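Local coordinates for protein hemolysin BL lytic component L1 (Bacillus cereus, PDB 7NMQ) that forms one component of the three-part haemolysin BL enterotoxin, an alpha-helical pore-forming toxin, and probably contributes to the membrane lesion that lyses host cells, at residues I114-I118 against Y318-L322; P35-L39 against L52-H56; L203-I207 against D353-I357; M24-K29 against W69-K74; T222-T227 against I266-M271. All blocks are in the same frame, centred on the assembly; numbering follows the deposited sequence.

Interaction 1. Residues I114-I118 against Y318-L322; sequences INDLI and YTDLL. With EDO (1,2-ethanediol), chain F.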
# COMPACT_ATOMS: atom_id res chain seq x y z
N ILE A 114 -19.42 9.18 -26.24
CA ILE A 114 -19.46 8.02 -25.30
C ILE A 114 -18.45 6.99 -25.76
O ILE A 114 -17.77 6.41 -24.89
CB ILE A 114 -20.90 7.48 -25.22
CG1 ILE A 114 -21.85 8.50 -24.60
CG2 ILE A 114 -20.93 6.14 -24.52
CD1 ILE A 114 -21.57 8.88 -23.19
N ASN A 115 -18.34 6.75 -27.06
CA ASN A 115 -17.33 5.78 -27.56
C ASN A 115 -15.91 6.21 -27.16
O ASN A 115 -15.12 5.33 -26.83
CB ASN A 115 -17.46 5.57 -29.07
CG ASN A 115 -16.75 4.32 -29.50
OD1 ASN A 115 -17.11 3.24 -29.05
ND2 ASN A 115 -15.67 4.48 -30.24
N ASP A 116 -15.60 7.47 -27.24
CA ASP A 116 -14.24 7.95 -26.86
C ASP A 116 -14.00 7.66 -25.38
O ASP A 116 -12.89 7.27 -25.00
CB ASP A 116 -14.06 9.45 -27.05
CG ASP A 116 -13.95 9.87 -28.49
OD1 ASP A 116 -13.90 8.97 -29.39
OD2 ASP A 116 -13.91 11.10 -28.72
N LEU A 117 -15.02 7.86 -24.54
CA LEU A 117 -14.86 7.60 -23.10
C LEU A 117 -14.69 6.09 -22.89
O LEU A 117 -13.85 5.72 -22.04
CB LEU A 117 -16.06 8.17 -22.34
CG LEU A 117 -16.10 9.69 -22.34
CD1 LEU A 117 -17.42 10.21 -21.80
CD2 LEU A 117 -14.96 10.30 -21.54
N ILE A 118 -15.43 5.25 -23.62
CA ILE A 118 -15.24 3.78 -23.52
C ILE A 118 -13.82 3.41 -23.91
O ILE A 118 -13.23 2.50 -23.27
CB ILE A 118 -16.27 3.04 -24.39
CG1 ILE A 118 -17.68 3.23 -23.82
CG2 ILE A 118 -15.90 1.57 -24.48
CD1 ILE A 118 -18.78 2.82 -24.76
N TYR A 318 -21.31 2.09 -19.81
CA TYR A 318 -21.25 3.06 -20.92
C TYR A 318 -21.62 2.36 -22.22
O TYR A 318 -22.23 3.02 -23.09
CB TYR A 318 -19.84 3.63 -21.05
CG TYR A 318 -19.50 4.77 -20.11
CD1 TYR A 318 -19.41 4.60 -18.74
CD2 TYR A 318 -19.27 6.03 -20.61
CE1 TYR A 318 -19.07 5.63 -17.88
CE2 TYR A 318 -19.00 7.09 -19.77
CZ TYR A 318 -18.87 6.89 -18.40
OH TYR A 318 -18.61 7.98 -17.61
N THR A 319 -21.23 1.11 -22.42
CA THR A 319 -21.57 0.38 -23.67
C THR A 319 -23.07 0.14 -23.75
O THR A 319 -23.60 0.26 -24.83
CB THR A 319 -20.78 -0.92 -23.75
OG1 THR A 319 -19.38 -0.60 -23.71
CG2 THR A 319 -21.07 -1.67 -25.02
N ASP A 320 -23.74 -0.06 -22.64
CA ASP A 320 -25.21 -0.16 -22.60
C ASP A 320 -25.82 1.16 -23.11
O ASP A 320 -26.73 1.12 -23.96
CB ASP A 320 -25.71 -0.47 -21.19
CG ASP A 320 -27.17 -0.78 -21.14
OD1 ASP A 320 -27.61 -1.70 -21.87
OD2 ASP A 320 -27.86 -0.04 -20.43
N LEU A 321 -25.34 2.31 -22.65
CA LEU A 321 -25.83 3.61 -23.17
C LEU A 321 -25.54 3.67 -24.66
O LEU A 321 -26.46 4.01 -25.46
CB LEU A 321 -25.15 4.75 -22.42
CG LEU A 321 -25.51 6.16 -22.93
CD1 LEU A 321 -27.02 6.37 -23.03
CD2 LEU A 321 -24.84 7.23 -22.06
N LEU A 322 -24.31 3.41 -25.08
CA LEU A 322 -23.93 3.55 -26.50
C LEU A 322 -24.89 2.70 -27.34
O LEU A 322 -25.40 3.21 -28.36
CB LEU A 322 -22.49 3.05 -26.64
CG LEU A 322 -21.96 3.10 -28.06
CD1 LEU A 322 -21.78 4.53 -28.52
CD2 LEU A 322 -20.66 2.32 -28.16
C1 EDO F . -14.59 0.05 -28.03
O1 EDO F . -15.93 0.37 -27.67
C2 EDO F . -13.68 1.22 -27.91
O2 EDO F . -14.35 2.47 -27.90
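Ile114 and Ile118, one turn apart on helix 107-154, pack against Tyr318, Leu321 and Leu322 of helix 275-325 in an antiparallel contact within the long helical bundle of this ClyA-like toxin. The local axes pass 9.7 Å apart with 155° between their directions, and the buried seam is almost wholly apolar. Ile118 runs alongside Tyr318, the two side chains pointing opposite ways, which brings Ile118 CG1 to 3.5 Å from Tyr318 CB. Beyond it, Ile118 CD1 rests 3.6 Å from Thr319 OG1, a hydroxyl already bonded to Gly315 O of its own helix and therefore tolerable beside a methyl. The Tyr318 ring turns its edge to Ile114 CG2 and Leu117 CD1, the latter 4.0 Å from Tyr318 CE2. Tyrosine suits this place because the ring gives the helices a broad apolar filler while OH, at its far end, is bonded to Leu5 O. Ile114 divides its two branches: CG2, anti to the backbone N when chi1 is -65°, lies over the Tyr318 carbonyl oxygen and Leu322 CB, whereas CD1 meets Leu321 CD2 at 3.8 Å, the two side chains nearly perpendicular. At the margin Leu322 CD2 touches Ile118 CD1 and Asn115 OD1. That same amide oxygen, Asn115 OD1, accepts a 3.1 Å hydrogen bond from O2 of an ethanediol molecule, probably a crystallisation additive.

Interaction 2. Residues P35-L39 against L52-H56; sequences PNVNL and LKNIH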
# COMPACT_ATOMS: atom_id res chain seq x y z
N PRO A 35 21.40 -2.24 8.51
CA PRO A 35 22.68 -2.67 7.96
C PRO A 35 22.84 -4.19 7.94
O PRO A 35 22.06 -4.89 8.57
CB PRO A 35 23.69 -2.05 8.90
CG PRO A 35 22.98 -2.03 10.20
CD PRO A 35 21.54 -1.65 9.85
N ASN A 36 23.83 -4.63 7.17
CA ASN A 36 24.27 -6.05 7.21
C ASN A 36 24.50 -6.45 8.66
O ASN A 36 25.12 -5.68 9.45
CB ASN A 36 25.48 -6.31 6.32
CG ASN A 36 25.17 -6.42 4.84
OD1 ASN A 36 24.06 -6.14 4.40
ND2 ASN A 36 26.17 -6.83 4.07
N VAL A 37 24.06 -7.63 9.02
CA VAL A 37 24.16 -8.06 10.45
C VAL A 37 25.63 -8.16 10.83
O VAL A 37 26.44 -8.76 10.12
CB VAL A 37 23.41 -9.36 10.70
CG1 VAL A 37 23.98 -10.56 9.96
CG2 VAL A 37 23.32 -9.69 12.17
N ASN A 38 25.94 -7.63 12.00
CA ASN A 38 27.30 -7.69 12.56
C ASN A 38 27.43 -8.90 13.49
O ASN A 38 26.95 -8.86 14.62
CB ASN A 38 27.64 -6.38 13.27
CG ASN A 38 29.06 -6.37 13.82
OD1 ASN A 38 29.83 -7.33 13.70
ND2 ASN A 38 29.40 -5.26 14.43
N LEU A 39 28.11 -9.92 13.01
CA LEU A 39 28.55 -11.06 13.87
C LEU A 39 30.06 -11.23 13.77
O LEU A 39 30.56 -12.36 13.91
CB LEU A 39 27.80 -12.32 13.45
CG LEU A 39 26.37 -12.33 14.01
CD1 LEU A 39 25.56 -13.39 13.31
CD2 LEU A 39 26.36 -12.54 15.52
N LEU A 52 26.19 -16.89 7.63
CA LEU A 52 26.37 -15.42 7.73
C LEU A 52 26.65 -14.84 6.34
O LEU A 52 26.10 -13.79 6.02
CB LEU A 52 27.50 -15.13 8.73
CG LEU A 52 27.83 -13.65 8.91
CD1 LEU A 52 26.64 -12.89 9.45
CD2 LEU A 52 29.01 -13.53 9.84
N LYS A 53 27.54 -15.46 5.55
CA LYS A 53 27.82 -14.99 4.16
C LYS A 53 26.51 -14.94 3.36
O LYS A 53 26.26 -13.95 2.66
CB LYS A 53 28.85 -15.88 3.46
CG LYS A 53 28.80 -15.81 1.94
CD LYS A 53 29.81 -16.68 1.22
CE LYS A 53 29.61 -16.66 -0.27
NZ LYS A 53 30.14 -17.87 -0.94
N ASN A 54 25.69 -15.98 3.49
CA ASN A 54 24.42 -16.07 2.75
C ASN A 54 23.43 -15.04 3.25
O ASN A 54 22.73 -14.45 2.43
CB ASN A 54 23.87 -17.48 2.83
CG ASN A 54 24.71 -18.38 1.97
OD1 ASN A 54 25.23 -17.96 0.94
ND2 ASN A 54 24.72 -19.63 2.28
N ILE A 55 23.37 -14.83 4.56
CA ILE A 55 22.48 -13.79 5.14
C ILE A 55 22.86 -12.44 4.57
O ILE A 55 21.99 -11.65 4.22
CB ILE A 55 22.54 -13.84 6.66
CG1 ILE A 55 21.77 -15.08 7.10
CG2 ILE A 55 22.02 -12.54 7.25
CD1 ILE A 55 21.94 -15.47 8.52
N HIS A 56 24.14 -12.11 4.51
CA HIS A 56 24.53 -10.81 3.97
C HIS A 56 24.11 -10.67 2.52
O HIS A 56 23.64 -9.59 2.13
CB HIS A 56 26.04 -10.63 4.07
CG HIS A 56 26.47 -10.37 5.47
ND1 HIS A 56 27.76 -10.57 5.86
CD2 HIS A 56 25.79 -9.89 6.55
CE1 HIS A 56 27.86 -10.25 7.16
NE2 HIS A 56 26.68 -9.83 7.61
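The imidazole of His56 and the backbone carbonyl of Val37 form the polar link between loop 35-39 and segment 52-56 of helix 45-103. His56 NE2 donates to Val37 O over 2.7 Å at a nearly straight 167°, meeting a lone pair in the carbonyl plane while the oxygen lies close to the plane of the ring. With NE2 carrying the hydrogen, histidine can reach out from a helix to a loop carbonyl. Asn36 packs beside it: its CB comes 3.6 Å from His56 CD2, and its amide runs almost parallel to the ring, 8° between the planes, with Asn36 ND2 at 3.8 Å from His56 CG. Both ends of the amide are fixed elsewhere, OD1 by Arg63 and ND2 by Glu60, which settles its flip. On the opposite side of the ring from the Asn36 amide, Leu52 O of the preceding turn lies 3.4 Å from the ring plane, toward the rim.

Val37 holds CG1 between its backbone N and carbonyl carbon (chi1 65°), which delivers this methyl to Leu52 CD1 at 3.6 Å and to Ile55 CG2 at 3.9 Å. Leu52 spreads its two methyls, CD1 to Val37 and CD2 to Leu39 CB at 4.0 Å; one forked side chain thereby serves two loop residues. Gln59 completes the grip by accepting from Val37 N. The connection between helices 10-33 and 45-103 of this helical-bundle toxin is thus held to the second helix by His56 and Gln59 bonding the Val37 backbone, and by Val37 and Leu39 packing on Leu52.

Interaction 3. Residues L203-I207 against D353-I357; sequences LGAAI and DAEFI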
# COMPACT_ATOMS: atom_id res chain seq x y z
N LEU A 203 -12.35 7.94 1.63
CA LEU A 203 -11.09 8.21 0.92
C LEU A 203 -10.52 9.57 1.42
O LEU A 203 -9.28 9.68 1.59
CB LEU A 203 -11.34 8.15 -0.58
CG LEU A 203 -10.18 8.60 -1.46
CD1 LEU A 203 -8.94 7.75 -1.25
CD2 LEU A 203 -10.61 8.56 -2.92
N GLY A 204 -11.37 10.58 1.57
CA GLY A 204 -10.89 11.90 2.02
C GLY A 204 -10.12 11.79 3.34
O GLY A 204 -8.96 12.33 3.47
N ALA A 205 -10.73 11.16 4.32
CA ALA A 205 -10.12 10.96 5.66
C ALA A 205 -8.85 10.13 5.51
O ALA A 205 -7.84 10.49 6.11
CB ALA A 205 -11.08 10.31 6.62
N ALA A 206 -8.91 9.05 4.73
CA ALA A 206 -7.79 8.14 4.51
C ALA A 206 -6.58 8.96 4.05
O ALA A 206 -5.48 8.72 4.59
CB ALA A 206 -8.12 7.03 3.57
N ILE A 207 -6.76 9.88 3.09
CA ILE A 207 -5.60 10.63 2.53
C ILE A 207 -5.03 11.54 3.61
O ILE A 207 -3.79 11.73 3.62
CB ILE A 207 -6.03 11.38 1.26
CG1 ILE A 207 -6.38 10.42 0.13
CG2 ILE A 207 -5.05 12.45 0.87
CD1 ILE A 207 -5.42 9.37 -0.20
N ASP A 353 -8.34 13.34 -4.48
CA ASP A 353 -7.84 12.17 -3.72
C ASP A 353 -7.05 11.24 -4.64
O ASP A 353 -6.01 10.67 -4.22
CB ASP A 353 -9.01 11.54 -2.97
CG ASP A 353 -9.42 12.41 -1.78
OD1 ASP A 353 -8.54 13.16 -1.23
OD2 ASP A 353 -10.59 12.37 -1.42
N ALA A 354 -7.53 11.00 -5.86
CA ALA A 354 -6.77 10.22 -6.86
C ALA A 354 -5.44 10.92 -7.12
O ALA A 354 -4.41 10.25 -7.27
CB ALA A 354 -7.56 10.03 -8.13
N GLU A 355 -5.46 12.25 -7.21
CA GLU A 355 -4.25 13.03 -7.50
C GLU A 355 -3.25 12.75 -6.35
O GLU A 355 -2.04 12.52 -6.62
CB GLU A 355 -4.63 14.50 -7.56
CG GLU A 355 -3.46 15.41 -7.69
CD GLU A 355 -2.85 15.52 -9.06
OE1 GLU A 355 -3.59 15.34 -10.04
OE2 GLU A 355 -1.64 15.86 -9.14
N PHE A 356 -3.72 12.75 -5.11
CA PHE A 356 -2.85 12.48 -3.93
C PHE A 356 -2.18 11.12 -4.07
O PHE A 356 -0.94 11.02 -3.88
CB PHE A 356 -3.62 12.59 -2.62
CG PHE A 356 -2.74 12.29 -1.44
CD1 PHE A 356 -2.48 10.98 -1.06
CD2 PHE A 356 -2.11 13.31 -0.74
CE1 PHE A 356 -1.68 10.70 0.06
CE2 PHE A 356 -1.30 13.03 0.35
CZ PHE A 356 -1.09 11.72 0.76
N ILE A 357 -2.97 10.10 -4.41
CA ILE A 357 -2.42 8.71 -4.46
C ILE A 357 -1.42 8.58 -5.61
O ILE A 357 -0.53 7.69 -5.55
CB ILE A 357 -3.56 7.67 -4.53
CG1 ILE A 357 -4.36 7.75 -3.24
CG2 ILE A 357 -3.03 6.26 -4.80
CD1 ILE A 357 -5.59 6.93 -3.20
O HOH W 1 -8.33 14.34 1.69
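Ile207 is the main bump of this contact, pushing from helix 203-216 into a hollow that Asp353, Phe356 and Ile357 form on one side of helix 330-357. It is a roughly parallel helix packing, with local axes 10.3 Å apart and 35° between them, and it lays part of a predicted membrane-spanning region against the helical bundle of a ClyA-like toxin. The forked shape of isoleucine fits the hollow well. One branch, CG2, is planted over a face of the Phe356 ring as a CH-pi contact, 3.4 Å from the ring centroid and 17° off the normal. The other ends in CD1, which drops between the ring and Ile357, 3.6 Å from Ile357 CG1. Phe356 can offer its face because CG stands anti to the backbone N (chi1 179°), carrying the ring out towards helix 203-216, where Ile210 and Ala211 also touch it.

Leu203, one turn before Ile207, makes a second bump. Leu203 CD2 comes close to Asp353 CB, at 3.4 Å, the two side chains lying alongside and pointing opposite ways, while Leu203 CD1 touches Ile357 CD1 at 4.0 Å. Beside it the Asp353 carboxylate lies against the backbone of Gly204, OD2 3.5 Å from Gly204 CA. An acidic group can border so apolar a seam because it sits at the partly exposed margin: a water donates both to Asp353 OD1 and, over 2.8 Å, to Gly204 O.

Interaction 4. Residues M24-K29 against W69-K74; sequences MDLYAK and WLDTAK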
# COMPACT_ATOMS: atom_id res chain seq x y z
N MET A 24 3.91 -0.30 2.35
CA MET A 24 5.09 -0.71 1.56
C MET A 24 6.19 0.32 1.70
O MET A 24 7.38 -0.08 1.82
CB MET A 24 4.79 -0.83 0.08
CG MET A 24 3.94 -1.98 -0.23
SD MET A 24 4.68 -3.58 0.05
CE MET A 24 6.09 -3.57 -1.04
N ASP A 25 5.85 1.61 1.66
CA ASP A 25 6.90 2.65 1.80
C ASP A 25 7.63 2.47 3.14
O ASP A 25 8.85 2.56 3.17
CB ASP A 25 6.33 4.05 1.71
CG ASP A 25 6.06 4.57 0.30
OD1 ASP A 25 6.51 3.94 -0.69
OD2 ASP A 25 5.40 5.63 0.21
N LEU A 26 6.88 2.28 4.23
CA LEU A 26 7.47 2.12 5.58
C LEU A 26 8.42 0.92 5.58
O LEU A 26 9.59 1.06 5.98
CB LEU A 26 6.39 1.91 6.64
CG LEU A 26 5.66 3.15 7.14
CD1 LEU A 26 5.49 3.08 8.65
CD2 LEU A 26 6.40 4.41 6.76
N TYR A 27 7.94 -0.24 5.16
CA TYR A 27 8.74 -1.47 5.20
C TYR A 27 9.95 -1.27 4.30
O TYR A 27 11.09 -1.62 4.72
CB TYR A 27 7.94 -2.66 4.68
CG TYR A 27 6.88 -3.17 5.61
CD1 TYR A 27 7.01 -3.11 6.98
CD2 TYR A 27 5.72 -3.77 5.10
CE1 TYR A 27 6.01 -3.57 7.83
CE2 TYR A 27 4.72 -4.23 5.94
CZ TYR A 27 4.87 -4.16 7.31
OH TYR A 27 3.87 -4.64 8.11
N ALA A 28 9.80 -0.72 3.10
CA ALA A 28 10.96 -0.57 2.19
C ALA A 28 12.00 0.34 2.84
O ALA A 28 13.23 0.06 2.80
CB ALA A 28 10.50 -0.03 0.87
N LYS A 29 11.56 1.45 3.40
CA LYS A 29 12.52 2.41 3.97
C LYS A 29 13.23 1.77 5.16
O LYS A 29 14.42 2.05 5.42
CB LYS A 29 11.78 3.69 4.33
CG LYS A 29 11.42 4.52 3.12
CD LYS A 29 10.37 5.56 3.40
CE LYS A 29 9.96 6.33 2.16
NZ LYS A 29 10.97 7.37 1.82
N TRP A 69 10.66 -1.48 -5.18
CA TRP A 69 9.33 -0.96 -4.74
C TRP A 69 9.33 0.55 -4.97
O TRP A 69 8.40 1.10 -5.60
CB TRP A 69 8.97 -1.31 -3.29
CG TRP A 69 7.88 -0.42 -2.79
CD1 TRP A 69 8.00 0.65 -1.95
CD2 TRP A 69 6.52 -0.42 -3.25
NE1 TRP A 69 6.79 1.29 -1.82
CE2 TRP A 69 5.87 0.67 -2.62
CE3 TRP A 69 5.80 -1.24 -4.13
CZ2 TRP A 69 4.51 0.93 -2.80
CZ3 TRP A 69 4.47 -0.95 -4.32
CH2 TRP A 69 3.84 0.10 -3.66
N LEU A 70 10.29 1.26 -4.38
CA LEU A 70 10.22 2.73 -4.33
C LEU A 70 10.37 3.32 -5.73
O LEU A 70 9.71 4.34 -6.00
CB LEU A 70 11.30 3.29 -3.40
CG LEU A 70 11.19 2.95 -1.91
CD1 LEU A 70 12.50 3.28 -1.17
CD2 LEU A 70 10.00 3.66 -1.27
N ASP A 71 11.19 2.74 -6.59
CA ASP A 71 11.60 3.42 -7.83
C ASP A 71 10.87 2.87 -9.06
O ASP A 71 10.83 3.59 -10.06
CB ASP A 71 13.10 3.34 -8.04
CG ASP A 71 13.91 4.00 -6.94
OD1 ASP A 71 13.38 4.89 -6.25
OD2 ASP A 71 15.08 3.64 -6.80
N THR A 72 10.38 1.64 -9.00
CA THR A 72 9.80 0.99 -10.20
C THR A 72 8.36 0.55 -9.94
O THR A 72 7.48 0.97 -10.73
CB THR A 72 10.70 -0.15 -10.68
OG1 THR A 72 12.00 0.39 -10.88
CG2 THR A 72 10.18 -0.79 -11.95
N ALA A 73 8.09 -0.26 -8.93
CA ALA A 73 6.72 -0.81 -8.72
C ALA A 73 5.76 0.28 -8.28
O ALA A 73 4.64 0.42 -8.86
CB ALA A 73 6.75 -1.93 -7.73
N LYS A 74 6.16 1.10 -7.33
CA LYS A 74 5.24 2.13 -6.82
C LYS A 74 4.80 3.04 -7.96
O LYS A 74 3.60 3.36 -8.03
CB LYS A 74 5.84 2.92 -5.65
CG LYS A 74 4.91 4.01 -5.14
CD LYS A 74 5.34 4.58 -3.84
CE LYS A 74 6.71 5.21 -3.96
NZ LYS A 74 7.03 5.90 -2.70
O HOH W 2 4.20 7.04 -1.86
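Asp25 OD1 accepts from two donors across the contact, Lys74 NZ and Trp69 NE1, each 2.9 Å away. Lysine supplies a salt bridge on the syn side of the carboxylate, while the indole N-H arrives on the anti side at 158°; the two approach from opposite faces of the carboxylate plane. Asp25 lies close to the plane of the Trp69 ring, its own carboxylate turned 60° from it. A water ties the other oxygen into the same cluster, donating to Asp25 OD2 over 2.8 Å and accepting from Lys74 NZ at 3.2 Å. The bonds satisfy a buried carboxylate, and the neighbouring lysine would probably stabilise its negative charge.

Lys74 gets there with an otherwise extended chain bent once, at chi3 (61°), and its CB meanwhile lies 3.7 Å above one face of the Trp69 ring. Met24 covers the opposite face: CB makes a CH-pi contact 3.6 Å from the five-membered ring's centroid, and SD stands farther off, 4.9 Å from the centroid of the six-membered ring and nearly on its normal, a Met-aromatic contact. A flexible thioether chain, folded back at chi2 and chi3, moulds itself to so wide a surface. Ala28, whose small side chain leaves room for the indole and Leu70, sets CB against Trp69 CD1 at 3.8 Å and also against Leu70.

The two helices, 10-33 and 45-103, run roughly antiparallel, helix 45-103 making a wider pi-type turn at 69-73. Met24 continues onto Leu293 and Val297 of helix 275-325, while the C-terminal tail passes alongside, Phe363 receiving a cation-pi contact from Lys29.

Interaction 5. Residues T222-T227 against I266-M271; sequences TGGTAT and IGELSM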
# COMPACT_ATOMS: atom_id res chain seq x y z
N THR A 222 19.06 1.04 16.03
CA THR A 222 19.68 0.73 17.35
C THR A 222 20.21 -0.69 17.34
O THR A 222 19.42 -1.56 17.05
CB THR A 222 18.61 0.71 18.45
OG1 THR A 222 17.89 1.93 18.43
CG2 THR A 222 19.21 0.51 19.82
N GLY A 223 21.46 -0.93 17.76
CA GLY A 223 22.05 -2.28 17.72
C GLY A 223 21.84 -3.02 16.40
O GLY A 223 21.67 -4.25 16.41
N GLY A 224 21.90 -2.33 15.26
CA GLY A 224 21.75 -2.94 13.93
C GLY A 224 20.32 -3.26 13.59
O GLY A 224 20.06 -3.77 12.46
N THR A 225 19.34 -2.81 14.38
CA THR A 225 17.90 -3.02 14.07
C THR A 225 17.27 -1.68 13.71
O THR A 225 17.32 -0.74 14.50
CB THR A 225 17.17 -3.65 15.24
OG1 THR A 225 17.70 -4.93 15.56
CG2 THR A 225 15.71 -3.85 14.93
N ALA A 226 16.66 -1.58 12.54
CA ALA A 226 15.90 -0.39 12.10
C ALA A 226 14.42 -0.59 12.44
O ALA A 226 13.83 -1.65 12.12
CB ALA A 226 16.12 -0.15 10.64
N THR A 227 13.83 0.44 13.02
CA THR A 227 12.43 0.38 13.53
C THR A 227 11.78 1.73 13.24
O THR A 227 12.36 2.76 13.60
CB THR A 227 12.48 0.11 15.05
OG1 THR A 227 13.14 -1.14 15.28
CG2 THR A 227 11.14 0.04 15.74
N ILE A 266 11.49 -2.24 21.29
CA ILE A 266 12.43 -3.00 20.44
C ILE A 266 13.79 -2.30 20.55
O ILE A 266 14.83 -2.98 20.68
CB ILE A 266 11.93 -3.08 18.99
CG1 ILE A 266 10.68 -3.97 18.94
CG2 ILE A 266 13.05 -3.50 18.06
CD1 ILE A 266 10.02 -4.09 17.58
N GLY A 267 13.81 -0.97 20.50
CA GLY A 267 15.08 -0.25 20.66
C GLY A 267 15.70 -0.52 22.01
O GLY A 267 16.95 -0.67 22.08
N GLU A 268 14.91 -0.60 23.07
CA GLU A 268 15.40 -0.87 24.43
C GLU A 268 16.03 -2.26 24.49
O GLU A 268 17.11 -2.43 25.07
CB GLU A 268 14.27 -0.78 25.45
CG GLU A 268 13.79 0.62 25.76
CD GLU A 268 12.81 0.69 26.93
OE1 GLU A 268 12.23 -0.39 27.31
OE2 GLU A 268 12.63 1.80 27.49
N LEU A 269 15.40 -3.26 23.89
CA LEU A 269 15.96 -4.63 23.87
C LEU A 269 17.33 -4.60 23.19
O LEU A 269 18.28 -5.33 23.62
CB LEU A 269 15.03 -5.59 23.14
CG LEU A 269 13.76 -5.91 23.91
CD1 LEU A 269 12.81 -6.70 23.03
CD2 LEU A 269 14.08 -6.71 25.18
N SER A 270 17.43 -3.89 22.07
CA SER A 270 18.69 -3.80 21.29
C SER A 270 19.78 -3.08 22.10
O SER A 270 20.94 -3.54 22.11
CB SER A 270 18.43 -3.09 19.99
OG SER A 270 17.73 -3.92 19.10
N MET A 271 19.44 -1.98 22.78
CA MET A 271 20.44 -1.19 23.57
C MET A 271 21.11 -2.07 24.62
O MET A 271 22.32 -1.92 24.86
CB MET A 271 19.74 -0.04 24.30
CG MET A 271 19.53 1.09 23.42
SD MET A 271 18.46 2.30 24.21
CE MET A 271 18.10 3.36 22.81
O HOH W 3 19.68 -5.24 17.42
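Thr222 points its CG2 methyl at the surface of helix 247-272, where it meets Gly267 O at 3.4 Å and Met271 CG at 3.7 Å. With chi1 near -54° the methyl is anti to the backbone N and faces the helix, while OG1 turns beside the N. Met271 draws its otherwise extended chain past this methyl from the exposed edge. Ser270 is inserted beneath the turn, its CB 3.5 Å from Thr222 O. Gly223 and Ser270 bring their CA atoms within 5.1 Å because serine is short and Gly223 is bare on the side facing the helix, where a CB would crowd Ser270 CB. Gly223 and Gly224 take positive phi values, which glycine adopts readily, at the centre of the type I' turn that links strands 217-222 and 225-230 of a beta hairpin.

Farther along the second strand, Thr225 and Thr227 both direct their CB towards the helix, as residues two apart in a strand do, and share Ile266 CG2. Thr227 OG1 approaches that methyl to 3.6 Å, whereas Thr225 CG2 reaches it at 4.1 Å with the side chains nearly perpendicular. Beta-branching suits both to a strand, and Thr225 uses both branches, its hydroxyl turning to a water. That water bridges the gap, accepting from Thr225 OG1 over 2.7 Å and from Ser270 OG over 2.9 Å.

The strand and helix run nearly antiparallel. Thr225 also rests on Leu281 and Asn285 of helix 275-325, and the backbone of Ala226 bonds Gln34 and Asn285. The hairpin thus lies between helices 247-272 and 275-325, and Ile266 carries the packing on to Arg184 of helix 173-200.

Interactions 1 and 4 are the buried ones, yet they differ: interaction 1 is an apolar seam far out along the bundle, whereas interaction 4, about 9 Å from the centre of the chain to its own centre, is built round a buried charge pair and an indole. Interactions 2, 3 and 5 are only partly buried, and each mixes methyl packing with bonds to a carbonyl or to water. Helix 45-103 serves both interaction 2 and interaction 4. Interactions 2 and 5 lie at the same end and touch, Pro35 CD being 3.7 Å from Gly224 O; interaction 1 lies on the opposite side of the centre. Segment 203-207 lies inside a predicted transmembrane stretch, and segment 222-227 begins at its end.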